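Long-range contact in putative histidinol-phosphate aminotransferase (Erwinia carotovora atroseptica, PDB 3LY1), which probably acts as a pyridoxal-phosphate-dependent aminotransferase, with histidinol phosphate as its putative substrate: residues L73-A87 with A233-N245. Sequence-based numbering, arbitrary orientation.
Sequences LTAGSSEGIRAAIEA and ALMGRYVAGEKIN. With PLP (pyridoxal-5'-phosphate), chain E.
Residues 235-239 pass helix 76-87 in the opposite sense, M235 by A87 and Y238 by A83 (CA atoms 5.2 Å apart), and 242-244 then runs alongside the strand in the same direction, E242 by L73 and I244 by A75. This is the edge of the large domain of a fold type I PLP enzyme, where edge strand 71-74 of the seven-stranded sheet leads into the helix whose N-terminal turn holds the cofactor phosphate: S77 N and S78 N donate to PLP O2P and O1P. M235, a selenomethionine, sits as a knob in the hole formed by G80, A83, A84 and A87; its bend at chi3 (60°) turns CE back to 3.7 Å from G80 O. The Y238 ring lies against the last turn, with E86 CB off-centre over it in a CH-pi contact and E86 O over a face, near the rim. R82 ties the pieces together. Its NH1 and NH2 grip Y238 O end-on, at 2.8 and 2.9 Å, in the planes of both the guanidinium and the carbonyl, while in a salt-bridge network E79 OE1 takes NE and NH2 side-on and E86 OE2 takes NH1. Three acceptors around its edge thus fix the guanidinium's rotation. E79 OE2 reaches on to A240 N of the second subunit, and S78 OG to K243 NZ there, so this contact runs into the dimer interface. V239 CG1 touches both R82 NH2 and A83 CB, and I244 CD1 presses on T74 O. At the strand, E242 OE2 accepts the nearly straight bond (175°) from L73 N on its anti side, 2.8 Å away.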
loop_
_atom_site.group_PDB
_atom_site.type_symbol
_atom_site.label_atom_id
_atom_site.label_comp_id
_atom_site.label_asym_id
_atom_site.label_seq_id
_atom_site.Cartn_x
_atom_site.Cartn_y
_atom_site.Cartn_z
ATOM N N LEU A 73 -7.981 -4.213 6.034
ATOM C CA LEU A 73 -6.562 -4.479 5.881
ATOM C C LEU A 73 -5.901 -3.370 5.108
ATOM O O LEU A 73 -6.453 -2.855 4.111
ATOM C CB LEU A 73 -6.323 -5.826 5.178
ATOM C CG LEU A 73 -6.334 -7.123 5.971
ATOM C CD1 LEU A 73 -6.634 -8.250 4.982
ATOM C CD2 LEU A 73 -5.045 -7.361 6.776
ATOM N N THR A 74 -4.718 -2.979 5.563
ATOM C CA THR A 74 -4.021 -1.831 5.003
ATOM C C THR A 74 -2.541 -2.167 4.911
ATOM O O THR A 74 -2.024 -3.161 5.543
ATOM C CB THR A 74 -4.236 -0.491 5.834
ATOM O OG1 THR A 74 -3.690 -0.632 7.153
ATOM C CG2 THR A 74 -5.766 -0.049 5.953
ATOM N N ALA A 75 -1.851 -1.405 4.078
ATOM C CA ALA A 75 -0.396 -1.628 3.886
ATOM C C ALA A 75 0.363 -0.906 4.982
ATOM O O ALA A 75 0.757 0.259 4.843
ATOM C CB ALA A 75 0.066 -1.206 2.479
ATOM N N GLY A 76 0.488 -1.595 6.112
ATOM C CA GLY A 76 0.904 -1.017 7.386
ATOM C C GLY A 76 -0.176 -0.142 7.988
ATOM O O GLY A 76 -1.112 0.242 7.304
ATOM N N SER A 77 -0.035 0.216 9.262
ATOM C CA SER A 77 -0.978 1.115 9.864
ATOM C C SER A 77 -0.760 2.564 9.383
ATOM O O SER A 77 -1.636 3.429 9.606
ATOM C CB SER A 77 -0.936 0.968 11.400
ATOM O OG SER A 77 0.311 1.385 11.935
ATOM N N SER A 78 0.371 2.849 8.713
ATOM C CA SER A 78 0.604 4.186 8.115
ATOM C C SER A 78 -0.573 4.551 7.199
ATOM O O SER A 78 -1.110 5.667 7.258
ATOM C CB SER A 78 1.927 4.244 7.315
ATOM O OG SER A 78 3.089 3.901 8.088
ATOM N N GLU A 79 -0.993 3.591 6.390
ATOM C CA GLU A 79 -2.117 3.769 5.467
ATOM C C GLU A 79 -3.468 3.829 6.163
ATOM O O GLU A 79 -4.350 4.563 5.726
ATOM C CB GLU A 79 -2.108 2.746 4.322
ATOM C CG GLU A 79 -0.954 2.947 3.306
ATOM C CD GLU A 79 -1.017 4.230 2.472
ATOM O OE1 GLU A 79 -1.974 5.049 2.564
ATOM O OE2 GLU A 79 -0.070 4.423 1.653
ATOM N N GLY A 80 -3.581 3.156 7.293
ATOM C CA GLY A 80 -4.747 3.277 8.190
ATOM C C GLY A 80 -4.951 4.642 8.790
ATOM O O GLY A 80 -6.077 5.155 8.799
ATOM N N ILE A 81 -3.857 5.277 9.214
ATOM C CA ILE A 81 -3.933 6.613 9.772
ATOM C C ILE A 81 -4.394 7.577 8.692
ATOM O O ILE A 81 -5.306 8.375 8.923
ATOM C CB ILE A 81 -2.579 7.101 10.344
ATOM C CG1 ILE A 81 -2.098 6.164 11.453
ATOM C CG2 ILE A 81 -2.725 8.574 10.813
ATOM C CD1 ILE A 81 -0.561 6.253 11.805
ATOM N N ARG A 82 -3.775 7.488 7.515
ATOM C CA ARG A 82 -4.189 8.291 6.358
ATOM C C ARG A 82 -5.664 8.124 6.027
ATOM O O ARG A 82 -6.396 9.098 5.944
ATOM C CB ARG A 82 -3.321 8.024 5.117
ATOM C CG ARG A 82 -3.644 9.036 3.991
ATOM C CD ARG A 82 -2.978 8.696 2.644
ATOM N NE ARG A 82 -3.268 7.323 2.285
ATOM C CZ ARG A 82 -4.435 6.886 1.841
ATOM N NH1 ARG A 82 -5.491 7.706 1.664
ATOM N NH2 ARG A 82 -4.572 5.612 1.610
ATOM N N ALA A 83 -6.116 6.893 5.888
ATOM C CA ALA A 83 -7.488 6.615 5.511
ATOM C C ALA A 83 -8.495 7.092 6.562
ATOM O O ALA A 83 -9.542 7.655 6.200
ATOM C CB ALA A 83 -7.683 5.133 5.236
ATOM N N ALA A 84 -8.152 6.895 7.840
ATOM C CA ALA A 84 -8.978 7.341 8.941
ATOM C C ALA A 84 -9.133 8.839 8.886
ATOM O O ALA A 84 -10.251 9.338 8.988
ATOM C CB ALA A 84 -8.419 6.885 10.292
ATOM N N ILE A 85 -8.036 9.566 8.695
ATOM C CA ILE A 85 -8.094 11.042 8.635
ATOM C C ILE A 85 -8.860 11.511 7.390
ATOM O O ILE A 85 -9.729 12.394 7.466
ATOM C CB ILE A 85 -6.669 11.682 8.657
ATOM C CG1 ILE A 85 -5.906 11.332 9.954
ATOM C CG2 ILE A 85 -6.731 13.229 8.409
ATOM C CD1 ILE A 85 -6.466 11.940 11.188
ATOM N N GLU A 86 -8.577 10.906 6.237
ATOM C CA GLU A 86 -9.282 11.332 5.009
ATOM C C GLU A 86 -10.793 11.097 5.117
ATOM O O GLU A 86 -11.614 11.903 4.637
ATOM C CB GLU A 86 -8.672 10.629 3.764
ATOM C CG GLU A 86 -7.300 11.218 3.345
ATOM C CD GLU A 86 -6.801 10.655 2.005
ATOM O OE1 GLU A 86 -7.636 10.188 1.207
ATOM O OE2 GLU A 86 -5.588 10.678 1.758
ATOM N N ALA A 87 -11.171 9.990 5.744
ATOM C CA ALA A 87 -12.566 9.618 5.857
ATOM C C ALA A 87 -13.366 10.598 6.700
ATOM O O ALA A 87 -14.538 10.816 6.412
ATOM C CB ALA A 87 -12.705 8.180 6.434
ATOM N N ALA A 233 -16.479 0.985 6.260
ATOM C CA ALA A 233 -16.958 1.237 4.910
ATOM C C ALA A 233 -16.492 2.618 4.448
ATOM O O ALA A 233 -16.056 2.764 3.304
ATOM C CB ALA A 233 -18.481 1.091 4.827
ATOM N N LEU A 234 -16.539 3.620 5.330
ATOM C CA LEU A 234 -16.095 4.971 4.950
ATOM C C LEU A 234 -14.583 5.022 4.731
ATOM O O LEU A 234 -14.115 5.610 3.745
ATOM C CB LEU A 234 -16.529 6.046 5.969
ATOM C CG LEU A 234 -18.007 6.453 6.022
ATOM C CD1 LEU A 234 -18.200 7.455 7.149
ATOM C CD2 LEU A 234 -18.504 7.028 4.706
HETATM N N MSE A 235 -13.808 4.391 5.617
HETATM C CA MSE A 235 -12.336 4.358 5.499
HETATM C C MSE A 235 -11.892 3.677 4.227
HETATM O O MSE A 235 -10.906 4.081 3.622
HETATM C CB MSE A 235 -11.705 3.649 6.682
HETATM C CG MSE A 235 -11.769 4.440 7.917
HETATM SE SE MSE A 235 -10.977 3.418 9.405
HETATM C CE MSE A 235 -9.195 3.131 8.783
ATOM N N GLY A 236 -12.659 2.683 3.789
ATOM C CA GLY A 236 -12.326 1.908 2.632
ATOM C C GLY A 236 -12.430 2.643 1.306
ATOM O O GLY A 236 -11.865 2.192 0.315
ATOM N N ARG A 237 -13.133 3.780 1.325
ATOM C CA ARG A 237 -13.227 4.624 0.155
ATOM C C ARG A 237 -11.910 5.403 -0.094
ATOM O O ARG A 237 -11.742 5.985 -1.153
ATOM C CB ARG A 237 -14.465 5.529 0.274
ATOM C CG ARG A 237 -15.795 4.725 0.190
ATOM C CD ARG A 237 -17.015 5.413 0.832
ATOM N NE ARG A 237 -17.458 6.583 0.101
ATOM C CZ ARG A 237 -18.267 6.571 -0.955
ATOM N NH1 ARG A 237 -18.750 5.432 -1.434
ATOM N NH2 ARG A 237 -18.583 7.721 -1.543
ATOM N N TYR A 238 -10.968 5.356 0.855
ATOM C CA TYR A 238 -9.705 6.096 0.790
ATOM C C TYR A 238 -8.474 5.222 0.704
ATOM O O TYR A 238 -7.345 5.709 0.854
ATOM C CB TYR A 238 -9.626 7.120 1.925
ATOM C CG TYR A 238 -10.781 8.060 1.805
ATOM C CD1 TYR A 238 -10.761 9.104 0.897
ATOM C CD2 TYR A 238 -11.936 7.854 2.526
ATOM C CE1 TYR A 238 -11.855 9.935 0.736
ATOM C CE2 TYR A 238 -13.031 8.673 2.349
ATOM C CZ TYR A 238 -12.970 9.698 1.462
ATOM O OH TYR A 238 -14.067 10.507 1.321
ATOM N N VAL A 239 -8.691 3.940 0.408
ATOM C CA VAL A 239 -7.619 3.009 0.025
ATOM C C VAL A 239 -8.067 2.338 -1.280
ATOM O O VAL A 239 -9.259 2.383 -1.635
ATOM C CB VAL A 239 -7.307 1.946 1.111
ATOM C CG1 VAL A 239 -6.796 2.618 2.380
ATOM C CG2 VAL A 239 -8.526 1.060 1.387
ATOM N N ALA A 240 -7.108 1.798 -2.026
ATOM C CA ALA A 240 -7.401 1.169 -3.317
ATOM C C ALA A 240 -7.635 -0.330 -3.072
ATOM O O ALA A 240 -6.840 -1.224 -3.431
ATOM C CB ALA A 240 -6.278 1.429 -4.338
ATOM N N GLY A 241 -8.744 -0.588 -2.414
ATOM C CA GLY A 241 -9.102 -1.921 -2.017
ATOM C C GLY A 241 -8.180 -2.462 -0.955
ATOM O O GLY A 241 -7.406 -1.730 -0.322
ATOM N N GLU A 242 -8.326 -3.754 -0.713
ATOM C CA GLU A 242 -7.456 -4.470 0.194
ATOM C C GLU A 242 -6.619 -5.398 -0.676
ATOM O O GLU A 242 -7.056 -6.484 -1.045
ATOM C CB GLU A 242 -8.279 -5.258 1.216
ATOM C CG GLU A 242 -9.026 -4.364 2.209
ATOM C CD GLU A 242 -10.039 -5.109 3.058
ATOM O OE1 GLU A 242 -11.140 -5.410 2.519
ATOM O OE2 GLU A 242 -9.725 -5.420 4.243
ATOM N N LYS A 243 -5.404 -4.952 -0.992
ATOM C CA LYS A 243 -4.556 -5.610 -1.979
ATOM C C LYS A 243 -3.143 -5.695 -1.392
ATOM O O LYS A 243 -2.183 -5.121 -1.928
ATOM C CB LYS A 243 -4.560 -4.827 -3.294
ATOM C CG LYS A 243 -5.950 -4.651 -3.915
ATOM C CD LYS A 243 -5.894 -3.905 -5.202
ATOM C CE LYS A 243 -7.277 -3.793 -5.852
ATOM N NZ LYS A 243 -7.213 -3.182 -7.185
ATOM N N ILE A 244 -3.059 -6.415 -0.287
ATOM C CA ILE A 244 -1.837 -6.599 0.482
ATOM C C ILE A 244 -0.948 -7.550 -0.303
ATOM O O ILE A 244 -1.425 -8.402 -1.048
ATOM C CB ILE A 244 -2.188 -7.138 1.916
ATOM C CG1 ILE A 244 -3.193 -6.196 2.600
ATOM C CG2 ILE A 244 -0.988 -7.178 2.818
ATOM C CD1 ILE A 244 -2.685 -4.741 2.700
ATOM N N ASN A 245 0.355 -7.416 -0.130
ATOM C CA ASN A 245 1.298 -8.234 -0.854
ATOM C C ASN A 245 1.277 -9.693 -0.372
ATOM O O ASN A 245 0.972 -9.973 0.796
ATOM C CB ASN A 245 2.693 -7.604 -0.841
ATOM C CG ASN A 245 3.508 -7.992 0.344
ATOM O OD1 ASN A 245 4.151 -9.049 0.369
ATOM N ND2 ASN A 245 3.509 -7.135 1.339
HETATM N N1 PLP E . 1.751 4.113 14.605
HETATM C C2 PLP E . 2.836 4.347 15.424
HETATM C C2A PLP E . 2.590 4.857 16.822
HETATM C C3 PLP E . 4.117 4.134 14.912
HETATM O O3 PLP E . 5.186 4.383 15.711
HETATM C C4 PLP E . 4.278 3.686 13.582
HETATM C C4A PLP E . 5.643 3.325 13.055
HETATM O O4A PLP E . 6.512 4.165 13.223
HETATM C C5 PLP E . 3.163 3.466 12.765
HETATM C C6 PLP E . 1.901 3.706 13.310
HETATM C C5A PLP E . 3.280 3.001 11.330
HETATM O O4P PLP E . 3.891 1.707 11.166
HETATM P P PLP E . 3.480 0.747 9.959
HETATM O O1P PLP E . 3.073 1.514 8.740
HETATM O O2P PLP E . 2.361 -0.059 10.562
HETATM O O3P PLP E . 4.751 -0.066 9.772
HETATM O O HOH W 1 -5.766 -1.296 1.926
HETATM O O HOH W 2 -15.704 10.486 3.901
#